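Local atomic coordinates of NigD-like protein (Bacteroides vulgatus ATCC 8482, PDB entry 3K6O), a protein that is of unknown function but, as a probably exported NigD-like protein, combines an N-terminal OB domain with a C-terminal beta sandwich. Residues V106-M111 with L152-N157; D116-R121 with L134-N139; V191-V194 with E198-Y201. All blocks are in the same frame, centred on the assembly; numbering follows the deposited sequence.

Contact 1: residues V106-M111 with L152-N157; sequences VQIKDM and LELRYN
Val106 and Tyr156 bring their CA atoms to 6.3 Å, the closest CA pair between 106-111 and 152-157, and no hydrogen bond crosses between the segments, so side chains alone make the contact. Val106 lays its CB against the root of the tyrosine, 3.7 Å from Tyr156 CB, while its CG2 branch stands over one face of the ring, displaced toward the rim. With CG of Tyr156 anti to the backbone N (chi1 178°), the ring extends alongside Val106. Tyrosine suits this place: its carbon surface packs against valine, and its OH is hydrogen-bonded to Asn125. Further along, the Ile108 and Leu154 side chains slant across each other, Ile108 CD1 coming 4.1 Å from Leu154 CD1. This is the core of the C-terminal beta sandwich. Between Ile108 and Met111 the first strand turns a corner at a classic beta bulge, Lys109 and Asp110 both facing Arg121, and beyond it Met111 (selenomethionine) points back inward. Its end meets Leu154 tip to tip, although the exact fit of these two ends is doubtful. On the partly exposed side of strand 149-157, Arg155 grips the single oxygen Glu153 OE1 side-on, with NH2 at 2.8 Å and NE at 2.9 Å from Glu153 OE1, the oxygen lying almost in the guanidinium plane.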
loop_
_atom_site.group_PDB
_atom_site.type_symbol
_atom_site.label_atom_id
_atom_site.label_comp_id
_atom_site.label_asym_id
_atom_site.label_seq_id
_atom_site.Cartn_x
_atom_site.Cartn_y
_atom_site.Cartn_z
ATOM N N VAL A 106 -2.242 5.130 -16.338
ATOM C CA VAL A 106 -1.162 4.966 -15.366
ATOM C C VAL A 106 -0.518 3.580 -15.559
ATOM O O VAL A 106 -1.193 2.619 -15.950
ATOM C CB VAL A 106 -1.680 5.086 -13.916
ATOM C CG1 VAL A 106 -2.706 3.964 -13.573
ATOM C CG2 VAL A 106 -0.521 5.049 -12.895
ATOM N N GLN A 107 0.786 3.502 -15.295
ATOM C CA GLN A 107 1.541 2.242 -15.338
ATOM C C GLN A 107 1.631 1.635 -13.958
ATOM O O GLN A 107 2.252 2.211 -13.074
ATOM C CB GLN A 107 2.951 2.490 -15.886
ATOM C CG GLN A 107 3.809 1.226 -15.990
ATOM C CD GLN A 107 5.185 1.487 -16.597
ATOM O OE1 GLN A 107 5.514 2.614 -16.993
ATOM N NE2 GLN A 107 5.999 0.437 -16.670
ATOM N N ILE A 108 0.980 0.489 -13.763
ATOM C CA ILE A 108 1.030 -0.233 -12.508
ATOM C C ILE A 108 2.146 -1.273 -12.556
ATOM O O ILE A 108 2.178 -2.081 -13.457
ATOM C CB ILE A 108 -0.277 -0.977 -12.202
ATOM C CG1 ILE A 108 -1.471 -0.005 -12.104
ATOM C CG2 ILE A 108 -0.145 -1.773 -10.867
ATOM C CD1 ILE A 108 -1.253 1.168 -11.137
ATOM N N LYS A 109 3.069 -1.232 -11.606
ATOM C CA LYS A 109 4.119 -2.246 -11.496
ATOM C C LYS A 109 3.739 -3.366 -10.517
ATOM O O LYS A 109 4.046 -4.513 -10.761
ATOM C CB LYS A 109 5.456 -1.601 -11.095
ATOM C CG LYS A 109 6.107 -0.780 -12.196
ATOM C CD LYS A 109 7.625 -0.721 -12.062
ATOM C CE LYS A 109 8.277 -0.328 -13.376
ATOM N NZ LYS A 109 9.745 -0.050 -13.243
ATOM N N ASP A 110 3.095 -3.043 -9.398
ATOM C CA ASP A 110 2.569 -4.068 -8.488
ATOM C C ASP A 110 1.260 -3.602 -7.865
ATOM O O ASP A 110 1.101 -2.430 -7.592
ATOM C CB ASP A 110 3.551 -4.370 -7.355
ATOM C CG ASP A 110 4.791 -5.045 -7.832
ATOM O OD1 ASP A 110 4.738 -6.262 -8.051
ATOM O OD2 ASP A 110 5.810 -4.359 -8.001
HETATM N N MSE A 111 0.324 -4.522 -7.666
HETATM C CA MSE A 111 -0.821 -4.242 -6.832
HETATM C C MSE A 111 -1.262 -5.476 -6.088
HETATM O O MSE A 111 -1.452 -6.515 -6.690
HETATM C CB MSE A 111 -1.994 -3.695 -7.640
HETATM C CG MSE A 111 -3.274 -3.425 -6.741
HETATM SE SE MSE A 111 -4.825 -3.145 -7.935
HETATM C CE MSE A 111 -4.125 -1.571 -8.696
ATOM N N LEU A 152 -14.011 -1.186 -6.452
ATOM C CA LEU A 152 -13.268 0.075 -6.287
ATOM C C LEU A 152 -12.564 0.422 -7.596
ATOM O O LEU A 152 -12.342 -0.466 -8.482
ATOM C CB LEU A 152 -12.219 -0.067 -5.171
ATOM C CG LEU A 152 -12.761 -0.423 -3.806
ATOM C CD1 LEU A 152 -11.635 -0.719 -2.774
ATOM C CD2 LEU A 152 -13.782 0.595 -3.286
ATOM N N GLU A 153 -12.163 1.689 -7.727
ATOM C CA GLU A 153 -11.431 2.080 -8.924
ATOM C C GLU A 153 -10.234 2.892 -8.557
ATOM O O GLU A 153 -10.290 3.723 -7.661
ATOM C CB GLU A 153 -12.328 2.854 -9.907
ATOM C CG GLU A 153 -13.722 2.245 -10.139
ATOM C CD GLU A 153 -14.533 2.995 -11.215
ATOM O OE1 GLU A 153 -13.969 3.959 -11.800
ATOM O OE2 GLU A 153 -15.718 2.627 -11.443
ATOM N N LEU A 154 -9.137 2.646 -9.248
ATOM C CA LEU A 154 -7.962 3.472 -9.099
ATOM C C LEU A 154 -8.032 4.540 -10.179
ATOM O O LEU A 154 -8.222 4.223 -11.338
ATOM C CB LEU A 154 -6.672 2.686 -9.291
ATOM C CG LEU A 154 -5.941 1.970 -8.163
ATOM C CD1 LEU A 154 -4.673 1.373 -8.828
ATOM C CD2 LEU A 154 -5.603 2.867 -6.969
ATOM N N ARG A 155 -7.869 5.789 -9.776
ATOM C CA ARG A 155 -7.984 6.927 -10.655
ATOM C C ARG A 155 -6.685 7.734 -10.563
ATOM O O ARG A 155 -6.326 8.206 -9.481
ATOM C CB ARG A 155 -9.196 7.764 -10.227
ATOM C CG ARG A 155 -10.532 7.031 -10.337
ATOM C CD ARG A 155 -10.782 6.654 -11.805
ATOM N NE ARG A 155 -12.172 6.267 -12.107
ATOM C CZ ARG A 155 -13.088 7.035 -12.688
ATOM N NH1 ARG A 155 -12.835 8.287 -13.061
ATOM N NH2 ARG A 155 -14.268 6.517 -12.955
ATOM N N TYR A 156 -5.995 7.890 -11.692
ATOM C CA TYR A 156 -4.763 8.681 -11.756
ATOM C C TYR A 156 -5.012 10.037 -12.413
ATOM O O TYR A 156 -5.733 10.139 -13.407
ATOM C CB TYR A 156 -3.679 7.926 -12.548
ATOM C CG TYR A 156 -2.356 8.667 -12.722
ATOM C CD1 TYR A 156 -1.567 8.971 -11.639
ATOM C CD2 TYR A 156 -1.909 9.072 -13.990
ATOM C CE1 TYR A 156 -0.348 9.606 -11.790
ATOM C CE2 TYR A 156 -0.709 9.730 -14.148
ATOM C CZ TYR A 156 0.069 9.985 -13.034
ATOM O OH TYR A 156 1.249 10.647 -13.149
ATOM N N ASN A 157 -4.408 11.077 -11.845
ATOM C CA ASN A 157 -4.436 12.394 -12.454
ATOM C C ASN A 157 -3.025 12.970 -12.373
ATOM O O ASN A 157 -2.482 13.101 -11.285
ATOM C CB ASN A 157 -5.453 13.313 -11.772
ATOM C CG ASN A 157 -5.891 14.453 -12.664
ATOM O OD1 ASN A 157 -5.200 14.814 -13.630
ATOM N ND2 ASN A 157 -7.058 15.024 -12.368
#

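Contact 2: residues D116-R121 with L134-N139; sequences DYLNVR and LNLVVN
Leu118, a buried residue, leaves strand 117-125 toward Leu136. Its CB already takes part, lying 4.1 Å from Leu136 CD2. CG, the branch point, lies anti to the backbone N and beside the carbonyl carbon (chi1 -173°), and from it the two methyls diverge. CD2 reaches across, 3.8 Å from Leu136 CD1 and equally 3.8 Å from Leu136 CD2, so one methyl of Leu118 sits before the fork of its partner. CD1 turns toward the neighbouring strand instead, 3.8 Å from Met111 CG. The two leucines meet at about a right angle, a crossing that lets the branched end of one fit against the branched end of the other. One step along, Val120 CG1 lies 4.2 Å from Leu134 CD2, a looser pairing of the same kind; the shorter valine meets a leucine that does the reaching. Phe172 also packs on Val120 and Leu136. Two polar residues of the same strand find partners of their own: Asn119 is hydrogen-bonded to Ser171 and Arg58, and Arg121, which points away from 134-139, forms salt bridges with Asp110 and Asp219. With CA atoms of Leu118 and Leu136 8.8 Å apart and no hydrogen bond between the strands, the arrangement is face-to-face packing of beta strands through aliphatic side chains, the core of a beta sandwich, here that of the NigD-like C-terminal domain.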
loop_
_atom_site.group_PDB
_atom_site.type_symbol
_atom_site.label_atom_id
_atom_site.label_comp_id
_atom_site.label_asym_id
_atom_site.label_seq_id
_atom_site.Cartn_x
_atom_site.Cartn_y
_atom_site.Cartn_z
ATOM N N ASP A 116 -5.166 -4.887 5.705
ATOM C CA ASP A 116 -5.614 -3.526 5.982
ATOM C C ASP A 116 -5.512 -2.593 4.799
ATOM O O ASP A 116 -6.130 -1.535 4.849
ATOM C CB ASP A 116 -4.849 -2.848 7.133
ATOM C CG ASP A 116 -4.999 -3.557 8.464
ATOM O OD1 ASP A 116 -6.082 -4.101 8.797
ATOM O OD2 ASP A 116 -4.004 -3.533 9.200
ATOM N N TYR A 117 -4.757 -2.963 3.766
ATOM C CA TYR A 117 -4.453 -2.014 2.674
ATOM C C TYR A 117 -4.516 -2.580 1.294
ATOM O O TYR A 117 -4.274 -3.746 1.100
ATOM C CB TYR A 117 -3.048 -1.423 2.816
ATOM C CG TYR A 117 -2.685 -0.882 4.179
ATOM C CD1 TYR A 117 -2.961 0.438 4.530
ATOM C CD2 TYR A 117 -2.053 -1.693 5.110
ATOM C CE1 TYR A 117 -2.624 0.962 5.781
ATOM C CE2 TYR A 117 -1.691 -1.181 6.384
ATOM C CZ TYR A 117 -1.976 0.144 6.707
ATOM O OH TYR A 117 -1.600 0.658 7.933
ATOM N N LEU A 118 -4.837 -1.730 0.331
ATOM C CA LEU A 118 -4.482 -1.993 -1.053
ATOM C C LEU A 118 -3.130 -1.306 -1.321
ATOM O O LEU A 118 -2.989 -0.087 -1.224
ATOM C CB LEU A 118 -5.546 -1.483 -2.006
ATOM C CG LEU A 118 -5.285 -1.888 -3.454
ATOM C CD1 LEU A 118 -5.532 -3.397 -3.671
ATOM C CD2 LEU A 118 -6.114 -1.086 -4.413
ATOM N N ASN A 119 -2.148 -2.128 -1.670
ATOM C CA ASN A 119 -0.765 -1.721 -1.881
ATOM C C ASN A 119 -0.495 -1.630 -3.358
ATOM O O ASN A 119 -0.698 -2.588 -4.104
ATOM C CB ASN A 119 0.165 -2.733 -1.233
ATOM C CG ASN A 119 -0.129 -2.883 0.250
ATOM O OD1 ASN A 119 0.026 -1.925 1.031
ATOM N ND2 ASN A 119 -0.620 -4.074 0.651
ATOM N N VAL A 120 -0.016 -0.469 -3.773
ATOM C CA VAL A 120 0.261 -0.218 -5.176
ATOM C C VAL A 120 1.682 0.354 -5.375
ATOM O O VAL A 120 2.063 1.323 -4.754
ATOM C CB VAL A 120 -0.770 0.742 -5.746
ATOM C CG1 VAL A 120 -0.635 0.806 -7.322
ATOM C CG2 VAL A 120 -2.184 0.304 -5.334
ATOM N N ARG A 121 2.458 -0.272 -6.247
ATOM C CA ARG A 121 3.690 0.299 -6.712
ATOM C C ARG A 121 3.414 0.697 -8.134
ATOM O O ARG A 121 2.883 -0.105 -8.900
ATOM C CB ARG A 121 4.837 -0.704 -6.654
ATOM C CG ARG A 121 6.198 -0.056 -7.019
ATOM C CD ARG A 121 7.370 -0.923 -6.614
ATOM N NE ARG A 121 7.411 -2.053 -7.518
ATOM C CZ ARG A 121 8.504 -2.581 -8.039
ATOM N NH1 ARG A 121 9.713 -2.128 -7.719
ATOM N NH2 ARG A 121 8.370 -3.591 -8.876
ATOM N N LEU A 134 -2.853 9.712 -7.252
ATOM C CA LEU A 134 -3.475 8.416 -7.423
ATOM C C LEU A 134 -4.518 8.200 -6.299
ATOM O O LEU A 134 -4.160 8.128 -5.122
ATOM C CB LEU A 134 -2.423 7.312 -7.384
ATOM C CG LEU A 134 -2.947 5.908 -7.744
ATOM C CD1 LEU A 134 -3.353 5.797 -9.233
ATOM C CD2 LEU A 134 -1.949 4.821 -7.388
ATOM N N ASN A 135 -5.793 8.054 -6.667
ATOM C CA ASN A 135 -6.842 7.740 -5.692
ATOM C C ASN A 135 -7.501 6.356 -5.904
ATOM O O ASN A 135 -7.527 5.793 -7.014
ATOM C CB ASN A 135 -7.936 8.798 -5.754
ATOM C CG ASN A 135 -7.528 10.118 -5.159
ATOM O OD1 ASN A 135 -7.320 11.124 -5.879
ATOM N ND2 ASN A 135 -7.438 10.154 -3.875
ATOM N N LEU A 136 -8.042 5.836 -4.830
ATOM C CA LEU A 136 -8.845 4.608 -4.817
ATOM C C LEU A 136 -10.239 5.015 -4.410
ATOM O O LEU A 136 -10.451 5.524 -3.306
ATOM C CB LEU A 136 -8.310 3.605 -3.801
ATOM C CG LEU A 136 -8.942 2.203 -3.809
ATOM C CD1 LEU A 136 -8.723 1.513 -5.156
ATOM C CD2 LEU A 136 -8.388 1.374 -2.665
ATOM N N VAL A 137 -11.186 4.863 -5.333
ATOM C CA VAL A 137 -12.463 5.476 -5.154
ATOM C C VAL A 137 -13.563 4.458 -5.153
ATOM O O VAL A 137 -13.454 3.418 -5.785
ATOM C CB VAL A 137 -12.692 6.495 -6.270
ATOM C CG1 VAL A 137 -11.433 7.403 -6.426
ATOM C CG2 VAL A 137 -13.045 5.764 -7.554
ATOM N N VAL A 138 -14.641 4.779 -4.457
ATOM C CA VAL A 138 -15.936 4.131 -4.660
ATOM C C VAL A 138 -16.754 4.917 -5.658
ATOM O O VAL A 138 -17.024 6.096 -5.443
ATOM C CB VAL A 138 -16.720 4.041 -3.345
ATOM C CG1 VAL A 138 -18.125 3.295 -3.531
ATOM C CG2 VAL A 138 -15.850 3.379 -2.267
ATOM N N ASN A 139 -17.144 4.272 -6.750
ATOM C CA ASN A 139 -17.871 4.953 -7.806
ATOM C C ASN A 139 -19.338 5.035 -7.426
ATOM O O ASN A 139 -20.049 4.023 -7.466
ATOM C CB ASN A 139 -17.714 4.192 -9.125
ATOM C CG ASN A 139 -18.217 4.999 -10.341
ATOM O OD1 ASN A 139 -19.089 5.818 -10.173
ATOM N ND2 ASN A 139 -17.694 4.729 -11.564
#

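Contact 3: residues V191-V194 with E198-Y201; sequences VNPV and EKTY
Over one face of the peptide joining Val191 to Asn192 stands the carboxylate of Glu198, with Glu198 OE2 3.0 Å from Val191 C; the angle to the nearby N-H groups is too poor for a hydrogen bond, and Glu198 OE2 faces another acceptor, Val191 O, at 3.1 Å. The other oxygen, Glu198 OE1, lies 3.2 Å from Asn192 CB, and the carboxylate and the Asn192 amide are turned 39° against each other. A bend at chi2 (79°) folds the glutamate back over the chain in this way. The Tyr201 ring is approached obliquely by Val191, whose CG2 is 3.9 Å from Tyr201 CE1, the valine methyl giving the ring an apolar neighbour. The backbones pair reciprocally: Val191 N to Lys199 O and Lys199 N to Val191 O are both 2.9 Å, making the last antiparallel hydrogen-bonded pair before the turn of a beta hairpin. Pro193, which has no N-H to offer, sits just past the pair, its CD 3.8 Å from Glu198 N. The Asn192 amide is hydrogen-bonded to Asn103 O and Lys105 NZ. The hairpin joins strands 186-191 and 199-204 at the edge of the sandwich, with Val191 and Tyr201 both packed on Ile108 of strand 107-113.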
loop_
_atom_site.group_PDB
_atom_site.type_symbol
_atom_site.label_atom_id
_atom_site.label_comp_id
_atom_site.label_asym_id
_atom_site.label_seq_id
_atom_site.Cartn_x
_atom_site.Cartn_y
_atom_site.Cartn_z
ATOM N N VAL A 191 -8.650 -0.286 -13.389
ATOM C CA VAL A 191 -7.469 0.489 -13.725
ATOM C C VAL A 191 -7.501 0.870 -15.193
ATOM O O VAL A 191 -7.854 0.036 -16.070
ATOM C CB VAL A 191 -6.184 -0.320 -13.441
ATOM C CG1 VAL A 191 -4.893 0.404 -13.981
ATOM C CG2 VAL A 191 -6.099 -0.598 -11.934
ATOM N N ASN A 192 -7.105 2.106 -15.460
ATOM C CA ASN A 192 -6.912 2.567 -16.813
ATOM C C ASN A 192 -5.406 2.518 -17.084
ATOM O O ASN A 192 -4.652 3.365 -16.605
ATOM C CB ASN A 192 -7.478 3.968 -16.958
ATOM C CG ASN A 192 -7.520 4.439 -18.401
ATOM O OD1 ASN A 192 -7.267 3.678 -19.336
ATOM N ND2 ASN A 192 -7.814 5.706 -18.581
ATOM N N PRO A 193 -4.951 1.500 -17.824
ATOM C CA PRO A 193 -3.516 1.231 -17.944
ATOM C C PRO A 193 -2.857 1.957 -19.103
ATOM O O PRO A 193 -3.500 2.169 -20.098
ATOM C CB PRO A 193 -3.487 -0.279 -18.158
ATOM C CG PRO A 193 -4.739 -0.542 -18.961
ATOM C CD PRO A 193 -5.757 0.495 -18.546
ATOM N N VAL A 194 -1.576 2.300 -18.990
ATOM C CA VAL A 194 -0.850 2.966 -20.093
ATOM C C VAL A 194 -0.765 2.156 -21.374
ATOM O O VAL A 194 -0.963 2.690 -22.483
ATOM C CB VAL A 194 0.602 3.408 -19.725
ATOM C CG1 VAL A 194 0.613 4.315 -18.507
ATOM C CG2 VAL A 194 1.512 2.212 -19.527
ATOM N N GLU A 198 -8.981 -0.333 -20.280
ATOM C CA GLU A 198 -9.456 -0.418 -18.893
ATOM C C GLU A 198 -9.549 -1.896 -18.533
ATOM O O GLU A 198 -10.047 -2.670 -19.327
ATOM C CB GLU A 198 -10.803 0.275 -18.747
ATOM C CG GLU A 198 -11.314 0.435 -17.327
ATOM C CD GLU A 198 -10.674 1.588 -16.549
ATOM O OE1 GLU A 198 -10.374 2.638 -17.152
ATOM O OE2 GLU A 198 -10.470 1.437 -15.316
ATOM N N LYS A 199 -9.017 -2.282 -17.378
ATOM C CA LYS A 199 -9.048 -3.679 -16.935
ATOM C C LYS A 199 -9.336 -3.814 -15.435
ATOM O O LYS A 199 -9.165 -2.865 -14.694
ATOM C CB LYS A 199 -7.725 -4.365 -17.254
ATOM C CG LYS A 199 -6.515 -3.738 -16.586
ATOM C CD LYS A 199 -5.232 -4.359 -17.077
ATOM C CE LYS A 199 -5.057 -5.750 -16.509
ATOM N NZ LYS A 199 -3.654 -6.255 -16.714
ATOM N N THR A 200 -9.780 -4.997 -15.024
ATOM C CA THR A 200 -10.124 -5.277 -13.629
ATOM C C THR A 200 -9.132 -6.211 -12.971
ATOM O O THR A 200 -8.970 -7.335 -13.418
ATOM C CB THR A 200 -11.496 -5.958 -13.548
ATOM O OG1 THR A 200 -12.455 -5.119 -14.174
ATOM C CG2 THR A 200 -11.938 -6.163 -12.131
ATOM N N TYR A 201 -8.478 -5.756 -11.912
ATOM C CA TYR A 201 -7.707 -6.653 -11.067
ATOM C C TYR A 201 -8.722 -7.309 -10.119
ATOM O O TYR A 201 -9.565 -6.604 -9.564
ATOM C CB TYR A 201 -6.657 -5.879 -10.276
ATOM C CG TYR A 201 -5.480 -5.413 -11.080
ATOM C CD1 TYR A 201 -5.626 -4.456 -12.097
ATOM C CD2 TYR A 201 -4.194 -5.908 -10.823
ATOM C CE1 TYR A 201 -4.536 -4.031 -12.838
ATOM C CE2 TYR A 201 -3.087 -5.468 -11.557
ATOM C CZ TYR A 201 -3.282 -4.538 -12.559
ATOM O OH TYR A 201 -2.218 -4.097 -13.280
#

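From the N terminus, the chain enters contact 1 at 106-111, turns back through 116-121, and closes contact 2 when it arrives at 134-139. It then closes contact 1 at 152-157, so contact 2 lies wholly within the larger loop. Contact 3 follows in series, a short hairpin closed within a few residues. Contacts 1 and 2 share the sandwich core: strands 107-113 and 117-125 pair with each other, as do 133-139 and 149-157, and each contact packs one pair against the other. Contact 3 adds the hairpin beside strand 149-157, which runs parallel to 186-191, and backbone bonds from Val106 to Asn192 and Val194 tie it to contact 1.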